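Local coordinates for protein putative 4-amino-4-deoxychorismate lyase (Thermus thermophilus, PDB 2ZGI) that binds pyridoxal 5'-phosphate and is probably a lyase of the class-IV aminotransferase family, putatively acting on 4-amino-4-deoxychorismate, at residues T172-E177 with R198-L203; T26-E31 with L81-G86. All blocks are in the same frame, centred on the assembly; numbering follows the deposited sequence.

Interaction 1. Residues T172-E177 with R198-L203; sequences TLYLLE and RVERGL
Strands 172-176 and 198-202 run parallel, Thr172 beside Arg198 through to Leu176 beside Gly202, with segment axes 4.6 Å apart at closest and directions 27° apart. Five backbone hydrogen bonds join them: the amides of Leu173, Leu175 and Glu177 donate to the carbonyls of Arg198, Glu200 and Gly202, and those of Glu200 and Gly202 donate back to Leu173 and Leu175. On the face bearing Thr172 and Tyr174, Arg198 bends at chi3 (71°), so that its NH2 reaches 3.4 Å from Thr172 CG2. Arg198 NH1 forms a salt bridge with Glu200 OE2 at 2.6 Å, although the hydrogen bond within it is poorly aligned and weak. The same Glu200 OE2 lies 3.6 Å from Tyr174 CE1, the two side chains running alongside each other. On the other face Leu175 CD1 touches Arg201 NH1 at 3.4 Å, the guanidinium being held by a salt bridge from Arg201 NH1 to Glu186. Glu177 extends across Gly202 and brings OE2 within 3.3 Å of Arg201 CB, and a water links this OE2 to Arg201 O. An alanine here would remove CG and the carboxylate and so would probably lose the water contact and much of the cover over Gly202. Helix 183-194 connects the two strands as a beta-alpha-beta unit and packs on Leu173 and Leu175, while strand 164-169 flanks strand 172-176 and strand 198-202 is the outermost strand of this mixed sheet within the chain.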
# COMPACT_ATOMS: atom_id res chain seq x y z
N THR D 172 -20.30 13.85 20.95
CA THR D 172 -20.48 12.50 20.43
C THR D 172 -19.22 11.65 20.58
O THR D 172 -18.09 12.11 20.34
CB THR D 172 -20.99 12.54 18.96
OG1 THR D 172 -20.65 11.32 18.28
CG2 THR D 172 -20.37 13.69 18.23
N LEU D 173 -19.42 10.41 21.00
CA LEU D 173 -18.35 9.42 21.13
C LEU D 173 -18.42 8.48 19.94
O LEU D 173 -19.43 7.82 19.71
CB LEU D 173 -18.52 8.64 22.44
CG LEU D 173 -17.46 7.60 22.83
CD1 LEU D 173 -16.20 8.24 23.39
CD2 LEU D 173 -18.09 6.65 23.84
N TYR D 174 -17.32 8.42 19.19
CA TYR D 174 -17.19 7.52 18.06
C TYR D 174 -16.38 6.29 18.41
O TYR D 174 -15.30 6.39 19.00
CB TYR D 174 -16.51 8.24 16.90
CG TYR D 174 -17.24 9.49 16.50
CD1 TYR D 174 -18.31 9.43 15.59
CD2 TYR D 174 -16.90 10.73 17.05
CE1 TYR D 174 -19.00 10.59 15.22
CE2 TYR D 174 -17.58 11.90 16.68
CZ TYR D 174 -18.63 11.82 15.77
OH TYR D 174 -19.31 12.97 15.40
N LEU D 175 -16.90 5.13 18.04
CA LEU D 175 -16.14 3.89 18.13
C LEU D 175 -15.56 3.59 16.76
O LEU D 175 -16.28 3.53 15.74
CB LEU D 175 -17.01 2.72 18.63
CG LEU D 175 -18.00 2.96 19.78
CD1 LEU D 175 -18.45 1.61 20.34
CD2 LEU D 175 -17.45 3.87 20.90
N LEU D 176 -14.24 3.42 16.72
CA LEU D 176 -13.53 3.28 15.46
C LEU D 176 -13.70 1.85 14.98
O LEU D 176 -13.33 0.91 15.70
CB LEU D 176 -12.04 3.62 15.62
CG LEU D 176 -11.59 5.08 15.46
CD1 LEU D 176 -12.37 6.03 16.35
CD2 LEU D 176 -10.11 5.21 15.75
N GLU D 177 -14.26 1.67 13.78
CA GLU D 177 -14.49 0.32 13.25
C GLU D 177 -13.24 -0.27 12.62
O GLU D 177 -12.26 0.43 12.41
CB GLU D 177 -15.62 0.32 12.21
CG GLU D 177 -16.91 0.85 12.72
CD GLU D 177 -17.98 0.96 11.65
OE1 GLU D 177 -17.65 0.96 10.44
OE2 GLU D 177 -19.16 1.03 12.03
N ARG D 198 -24.24 11.02 22.76
CA ARG D 198 -24.54 10.32 21.53
C ARG D 198 -23.34 9.45 21.17
O ARG D 198 -22.20 9.80 21.47
CB ARG D 198 -24.82 11.32 20.41
CG ARG D 198 -25.25 10.71 19.07
CD ARG D 198 -25.60 11.80 18.07
NE ARG D 198 -24.43 12.53 17.59
CZ ARG D 198 -23.94 12.45 16.35
NH1 ARG D 198 -24.54 11.67 15.45
NH2 ARG D 198 -22.87 13.15 16.00
N VAL D 199 -23.61 8.31 20.52
CA VAL D 199 -22.57 7.36 20.15
C VAL D 199 -22.74 6.90 18.70
O VAL D 199 -23.81 6.42 18.30
CB VAL D 199 -22.52 6.15 21.13
CG1 VAL D 199 -21.72 4.98 20.54
CG2 VAL D 199 -21.93 6.58 22.46
N GLU D 200 -21.68 7.06 17.92
CA GLU D 200 -21.65 6.58 16.54
C GLU D 200 -20.45 5.68 16.29
O GLU D 200 -19.41 5.84 16.93
CB GLU D 200 -21.55 7.76 15.58
CG GLU D 200 -22.78 8.65 15.54
CD GLU D 200 -22.85 9.41 14.23
OE1 GLU D 200 -23.25 8.80 13.21
OE2 GLU D 200 -22.47 10.62 14.23
N ARG D 201 -20.59 4.77 15.32
CA ARG D 201 -19.52 3.87 14.87
C ARG D 201 -19.14 4.29 13.45
O ARG D 201 -20.02 4.64 12.66
CB ARG D 201 -20.02 2.42 14.84
CG ARG D 201 -20.66 1.96 16.15
CD ARG D 201 -21.33 0.61 16.03
NE ARG D 201 -21.96 0.22 17.29
CZ ARG D 201 -21.31 -0.35 18.32
NH1 ARG D 201 -20.01 -0.62 18.23
NH2 ARG D 201 -21.98 -0.65 19.43
N GLY D 202 -17.85 4.26 13.13
CA GLY D 202 -17.40 4.56 11.76
C GLY D 202 -15.99 4.10 11.45
O GLY D 202 -15.25 3.69 12.35
N LEU D 203 -15.62 4.15 10.18
CA LEU D 203 -14.25 3.98 9.79
C LEU D 203 -13.62 5.35 9.66
O LEU D 203 -14.17 6.22 8.95
CB LEU D 203 -14.15 3.23 8.47
CG LEU D 203 -14.46 1.75 8.50
CD1 LEU D 203 -14.88 1.24 7.12
CD2 LEU D 203 -13.22 0.99 9.05
O HOH W 1 -21.04 2.23 10.82

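Interaction 2. Residues T26-E31 with L81-G86; sequences TTLRAE and LRFTVG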
# COMPACT_ATOMS: atom_id res chain seq x y z
N THR D 26 -8.90 -14.57 25.58
CA THR D 26 -9.44 -13.35 26.12
C THR D 26 -8.75 -13.06 27.45
O THR D 26 -8.27 -13.97 28.13
CB THR D 26 -10.98 -13.41 26.26
OG1 THR D 26 -11.47 -12.08 26.45
CG2 THR D 26 -11.41 -14.31 27.47
N THR D 27 -8.66 -11.78 27.80
CA THR D 27 -8.01 -11.40 29.04
C THR D 27 -8.96 -10.54 29.88
O THR D 27 -9.56 -9.58 29.38
CB THR D 27 -6.65 -10.69 28.79
OG1 THR D 27 -6.88 -9.36 28.34
CG2 THR D 27 -5.86 -11.39 27.77
N LEU D 28 -9.09 -10.91 31.15
CA LEU D 28 -10.06 -10.31 32.05
C LEU D 28 -9.36 -9.70 33.24
O LEU D 28 -8.21 -10.06 33.55
CB LEU D 28 -11.00 -11.36 32.64
CG LEU D 28 -11.80 -12.30 31.75
CD1 LEU D 28 -10.95 -13.51 31.44
CD2 LEU D 28 -13.12 -12.69 32.47
N ARG D 29 -10.06 -8.78 33.90
CA ARG D 29 -9.61 -8.24 35.18
C ARG D 29 -10.56 -8.73 36.26
O ARG D 29 -11.77 -8.75 36.03
CB ARG D 29 -9.59 -6.71 35.14
CG ARG D 29 -8.79 -6.13 36.29
CD ARG D 29 -8.56 -4.64 36.15
NE ARG D 29 -9.74 -3.83 36.43
CZ ARG D 29 -10.44 -3.19 35.49
NH1 ARG D 29 -10.08 -3.30 34.22
NH2 ARG D 29 -11.51 -2.45 35.84
N ALA D 30 -10.03 -9.16 37.40
CA ALA D 30 -10.85 -9.48 38.58
C ALA D 30 -10.55 -8.45 39.63
O ALA D 30 -9.38 -8.10 39.84
CB ALA D 30 -10.56 -10.90 39.12
N GLU D 31 -11.59 -7.92 40.27
CA GLU D 31 -11.39 -6.96 41.34
C GLU D 31 -11.95 -7.56 42.60
O GLU D 31 -13.11 -7.98 42.63
CB GLU D 31 -12.03 -5.60 41.01
CG GLU D 31 -11.36 -4.92 39.78
CD GLU D 31 -12.03 -3.67 39.29
OE1 GLU D 31 -13.19 -3.39 39.66
OE2 GLU D 31 -11.37 -2.93 38.53
N LEU D 81 -6.52 -12.18 34.34
CA LEU D 81 -6.82 -13.55 33.99
C LEU D 81 -6.71 -13.68 32.50
O LEU D 81 -6.95 -12.73 31.75
CB LEU D 81 -8.26 -13.91 34.41
CG LEU D 81 -8.69 -13.63 35.85
CD1 LEU D 81 -10.22 -13.73 36.00
CD2 LEU D 81 -8.02 -14.67 36.71
N ARG D 82 -6.38 -14.88 32.06
CA ARG D 82 -6.36 -15.16 30.66
C ARG D 82 -6.87 -16.55 30.34
O ARG D 82 -6.41 -17.54 30.95
CB ARG D 82 -4.93 -15.01 30.20
CG ARG D 82 -4.80 -14.93 28.72
CD ARG D 82 -3.41 -15.38 28.40
NE ARG D 82 -3.47 -16.13 27.19
CZ ARG D 82 -3.31 -15.58 26.00
NH1 ARG D 82 -3.03 -14.29 25.94
NH2 ARG D 82 -3.40 -16.32 24.91
N PHE D 83 -7.79 -16.63 29.38
CA PHE D 83 -8.39 -17.89 28.96
C PHE D 83 -8.04 -18.07 27.49
O PHE D 83 -8.31 -17.20 26.69
CB PHE D 83 -9.92 -17.85 29.07
CG PHE D 83 -10.46 -17.77 30.49
CD1 PHE D 83 -9.96 -18.58 31.51
CD2 PHE D 83 -11.56 -16.97 30.77
CE1 PHE D 83 -10.49 -18.53 32.80
CE2 PHE D 83 -12.12 -16.92 32.07
CZ PHE D 83 -11.57 -17.70 33.07
N THR D 84 -7.44 -19.20 27.14
CA THR D 84 -6.96 -19.42 25.77
C THR D 84 -7.51 -20.75 25.27
O THR D 84 -7.45 -21.76 25.99
CB THR D 84 -5.41 -19.42 25.71
OG1 THR D 84 -4.92 -18.26 26.37
CG2 THR D 84 -4.90 -19.44 24.25
N VAL D 85 -8.04 -20.74 24.06
CA VAL D 85 -8.52 -21.92 23.36
C VAL D 85 -7.69 -22.27 22.11
O VAL D 85 -7.48 -21.43 21.21
CB VAL D 85 -10.00 -21.74 22.94
CG1 VAL D 85 -10.47 -22.93 22.14
CG2 VAL D 85 -10.90 -21.53 24.19
N GLY D 86 -7.23 -23.51 22.05
CA GLY D 86 -6.78 -24.11 20.80
C GLY D 86 -7.32 -25.53 20.75
O GLY D 86 -7.96 -25.98 21.72
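Antiparallel strands 24-31 and 78-86 meet here at 153° between their segment directions. Thr26 with Phe83 and Leu28 with Leu81 are hydrogen-bonded pairs, each closed by two backbone bonds, and Thr27 with Arg82 is the non-hydrogen-bonded pair between them. Arg82 leaves the sheet on the Thr27 face, its CG anti to the backbone N (chi1 -166°). Arg82 CB lies 4.1 Å from Thr26 O. The next atom, CG of Arg82, comes closer to that carbonyl oxygen of Thr26, at 3.6 Å, and also meets Thr27 CG2 at 3.8 Å, the two side chains crossing obliquely. The chain turns about the CG-CD bond (chi3 143°), which brings the guanidinium toward its own strand. There Arg82 NE donates to Thr84 OG1 at 2.7 Å, and Arg82 NH2 adds a weak second bond to the same hydroxyl oxygen. The tip also makes a cation-pi contact with Tyr19 of a neighbouring subunit, so this arginine joins the sheet to the oligomer interface.

On the face carrying Thr26, Leu28, Leu81 and Phe83 the leucines and the phenylalanine pack together. Leu28 CD1 comes obliquely to the Phe83 ring, 3.6 Å from Phe83 CD2, and is 4.0 Å from Leu81 CB. Farther along, Ala30 CB meets Leu81 CD1 at 4.2 Å. Thr26, the polar member, turns its OG1 to hydrogen bonds with Arg44, which binds pyridoxal phosphate, and with His41, placing the strand in the second shell of the cofactor. Helix 38-51 covers this face, with Leu38 and His41 on Leu28 and Leu42 and Leu45 on Phe83, whose ring also meets that of Phe62. In the sheet, strand 34-35 borders strand 24-31, and strand 89-96 borders strand 78-86.

The two contacts lie on opposite sides of the chain's centre, their own centres about 26 Å apart and their nearest atoms about 16 Å apart. Along the chain they come in series: interaction 2 is complete before interaction 1 begins. Each belongs to a different sheet, the antiparallel one containing 24-31 and 78-86 and the mixed one containing 172-176 and 198-202, consistent with the two-domain fold of class-IV aminotransferases that hold the cofactor between domains. Interaction 2 is nearer to that site, the Thr27 side chain being about 5 Å from pyridoxal phosphate against about 10 Å for the side chain of Leu175. Interaction 1 includes the outermost strand of its sheet within this chain.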